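Local structure of putative exported protein (Bordetella pertussis Tohama I, 2PFZ) at residues R278-D281 with D282-K286. The protein binds pyroglutamic acid and, as an extracytoplasmic solute receptor of the DctP family, probably delivers it to a tripartite ATP-independent periplasmic transporter. Residues are numbered along the deposited sequence; the frame is centred on the assembly and turned at random.
Sequences RMLD and DWLKK
Lys285 reaches back one helical turn to Asp281, its chain running past that residue's backbone and carboxylate oxygens. CB and CG both lie 3.6 Å from the Asp281 backbone O, the acceptor that also takes the Lys285 amide hydrogen. CD lies 4.0 Å from both Asp281 O and Asp281 OD2, CE comes to 3.3 Å from Asp281 OD2, and NZ closes a salt bridge to the same OD2 at 2.8 Å. The ammonium arrives on the syn side, 18° out of the carboxylate plane. Lysine suits this place because its chain, extended beyond CG, spans the i to i+4 spacing; the aspartate helps by setting CG beside its own carbonyl carbon (chi1 -172°), leaning toward the following turn. Asp282 OD1 lies 4.5 Å from Asp281 OD2, a proximity of like charges that the lysine probably eases. On another flank, branched Leu280 suits two neighbours: CD1 lies 4.0 Å from Trp283 CE3, and CG meets Leu284 CD2. Around this part of helix 266-287, Leu280 and Leu284 pack on helix 289-299, Met279 touches helix 146-155 and the loop residues Leu81 and Pro82, and Trp283 rests on Glu77 and Leu78, its NE1 hydrogen-bonded to Pro74 O.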
ATOM      1  N   ARG A 278      -8.729   4.390 -18.728  1.00 22.25           N
ATOM      2  CA  ARG A 278      -8.806   3.037 -19.276  1.00 23.08           C
ATOM      3  C   ARG A 278      -8.898   2.000 -18.150  1.00 21.49           C
ATOM      4  O   ARG A 278      -9.780   1.135 -18.157  1.00 21.93           O
ATOM      5  CB  ARG A 278      -7.581   2.782 -20.151  1.00 23.64           C
ATOM      6  CG  ARG A 278      -7.338   1.353 -20.534  1.00 27.54           C
ATOM      7  CD  ARG A 278      -5.839   1.056 -20.509  1.00 35.52           C
ATOM      8  NE  ARG A 278      -4.965   2.200 -20.860  1.00 40.72           N
ATOM      9  CZ  ARG A 278      -4.752   2.662 -22.094  1.00 39.31           C
ATOM     10  NH1 ARG A 278      -5.354   2.100 -23.136  1.00 45.46           N
ATOM     11  NH2 ARG A 278      -3.943   3.702 -22.286  1.00 43.49           N
ATOM     12  N   MET A 279      -8.011   2.095 -17.168  1.00 20.68           N
ATOM     13  CA  MET A 279      -8.049   1.144 -16.043  1.00 20.19           C
ATOM     14  C   MET A 279      -9.319   1.229 -15.179  1.00 19.20           C
ATOM     15  O   MET A 279      -9.776   0.205 -14.648  1.00 18.72           O
ATOM     16  CB  MET A 279      -6.788   1.266 -15.182  1.00 20.00           C
ATOM     17  CG  MET A 279      -5.527   0.777 -15.905  1.00 19.12           C
ATOM     18  SD  MET A 279      -4.070   0.942 -14.868  1.00 20.22           S
ATOM     19  CE  MET A 279      -4.272  -0.442 -13.738  1.00 22.27           C
ATOM     20  N   LEU A 280      -9.884   2.427 -15.038  1.00 18.80           N
ATOM     21  CA  LEU A 280     -11.137   2.603 -14.288  1.00 18.74           C
ATOM     22  C   LEU A 280     -12.305   2.005 -15.071  1.00 19.26           C
ATOM     23  O   LEU A 280     -13.172   1.335 -14.487  1.00 19.01           O
ATOM     24  CB  LEU A 280     -11.417   4.090 -13.990  1.00 18.81           C
ATOM     25  CG  LEU A 280     -12.791   4.418 -13.340  1.00 18.08           C
ATOM     26  CD1 LEU A 280     -12.974   3.700 -12.011  1.00 18.96           C
ATOM     27  CD2 LEU A 280     -12.933   5.928 -13.123  1.00 19.09           C
ATOM     28  N   ASP A 281     -12.321   2.241 -16.388  1.00 19.95           N
ATOM     29  CA  ASP A 281     -13.306   1.568 -17.242  1.00 21.07           C
ATOM     30  C   ASP A 281     -13.234   0.037 -17.077  1.00 20.98           C
ATOM     31  O   ASP A 281     -14.253  -0.629 -16.789  1.00 20.73           O
ATOM     32  CB  ASP A 281     -13.163   1.972 -18.713  1.00 21.90           C
ATOM     33  CG  ASP A 281     -14.293   1.422 -19.564  1.00 25.31           C
ATOM     34  OD1 ASP A 281     -15.447   1.807 -19.324  1.00 30.26           O
ATOM     35  OD2 ASP A 281     -14.025   0.587 -20.449  1.00 31.67           O
ATOM     36  N   ASP A 282     -12.037  -0.519 -17.213  1.00 21.08           N
ATOM     37  CA  ASP A 282     -11.848  -1.950 -17.064  1.00 21.41           C
ATOM     38  C   ASP A 282     -12.350  -2.388 -15.681  1.00 21.32           C
ATOM     39  O   ASP A 282     -13.037  -3.412 -15.549  1.00 21.03           O
ATOM     40  CB  ASP A 282     -10.354  -2.312 -17.178  1.00 22.47           C
ATOM     41  CG  ASP A 282      -9.799  -2.175 -18.576  1.00 23.36           C
ATOM     42  OD1 ASP A 282     -10.582  -2.089 -19.532  1.00 24.09           O
ATOM     43  OD2 ASP A 282      -8.546  -2.175 -18.711  1.00 26.42           O
ATOM     44  N   TRP A 283     -12.018  -1.598 -14.662  1.00 20.93           N
ATOM     45  CA  TRP A 283     -12.354  -1.929 -13.265  1.00 21.18           C
ATOM     46  C   TRP A 283     -13.872  -1.929 -13.060  1.00 21.26           C
ATOM     47  O   TRP A 283     -14.431  -2.873 -12.503  1.00 21.07           O
ATOM     48  CB  TRP A 283     -11.650  -0.959 -12.294  1.00 20.68           C
ATOM     49  CG  TRP A 283     -11.891  -1.305 -10.840  1.00 20.93           C
ATOM     50  CD1 TRP A 283     -11.247  -2.252 -10.105  1.00 20.73           C
ATOM     51  CD2 TRP A 283     -12.864  -0.717  -9.976  1.00 19.93           C
ATOM     52  NE1 TRP A 283     -11.751  -2.289  -8.824  1.00 19.21           N
ATOM     53  CE2 TRP A 283     -12.741  -1.349  -8.718  1.00 20.18           C
ATOM     54  CE3 TRP A 283     -13.829   0.289 -10.143  1.00 20.14           C
ATOM     55  CZ2 TRP A 283     -13.542  -1.004  -7.626  1.00 18.63           C
ATOM     56  CZ3 TRP A 283     -14.638   0.616  -9.066  1.00 20.17           C
ATOM     57  CH2 TRP A 283     -14.478  -0.022  -7.817  1.00 20.09           C
ATOM     58  N   LEU A 284     -14.542  -0.889 -13.556  1.00 21.97           N
ATOM     59  CA  LEU A 284     -16.004  -0.819 -13.498  1.00 23.29           C
ATOM     60  C   LEU A 284     -16.643  -2.060 -14.140  1.00 24.34           C
ATOM     61  O   LEU A 284     -17.568  -2.665 -13.582  1.00 24.08           O
ATOM     62  CB  LEU A 284     -16.478   0.472 -14.160  1.00 23.06           C
ATOM     63  CG  LEU A 284     -16.949   1.716 -13.376  1.00 23.64           C
ATOM     64  CD1 LEU A 284     -16.838   1.626 -11.877  1.00 23.76           C
ATOM     65  CD2 LEU A 284     -16.353   3.038 -13.892  1.00 22.56           C
ATOM     66  N   LYS A 285     -16.103  -2.472 -15.280  1.00 25.39           N
ATOM     67  CA  LYS A 285     -16.571  -3.681 -15.967  1.00 26.61           C
ATOM     68  C   LYS A 285     -16.369  -4.962 -15.156  1.00 26.98           C
ATOM     69  O   LYS A 285     -17.281  -5.792 -15.090  1.00 27.59           O
ATOM     70  CB  LYS A 285     -15.932  -3.794 -17.359  1.00 26.78           C
ATOM     71  CG  LYS A 285     -16.561  -2.843 -18.370  1.00 29.16           C
ATOM     72  CD  LYS A 285     -15.822  -2.877 -19.698  1.00 34.00           C
ATOM     73  CE  LYS A 285     -16.302  -1.754 -20.608  1.00 31.59           C
ATOM     74  NZ  LYS A 285     -15.325  -1.559 -21.709  1.00 41.26           N
ATOM     75  N   LYS A 286     -15.205  -5.113 -14.517  1.00 26.72           N
ATOM     76  CA  LYS A 286     -14.977  -6.260 -13.644  1.00 26.54           C
ATOM     77  C   LYS A 286     -15.867  -6.203 -12.412  1.00 25.85           C
ATOM     78  O   LYS A 286     -16.324  -7.232 -11.924  1.00 26.08           O
ATOM     79  CB  LYS A 286     -13.537  -6.322 -13.128  1.00 26.84           C
ATOM     80  CG  LYS A 286     -12.439  -6.352 -14.160  1.00 29.12           C
ATOM     81  CD  LYS A 286     -11.112  -6.502 -13.438  1.00 30.92           C
ATOM     82  CE  LYS A 286     -10.132  -5.422 -13.871  1.00 32.64           C
ATOM     83  NZ  LYS A 286      -8.823  -5.604 -13.175  1.00 32.07           N
TER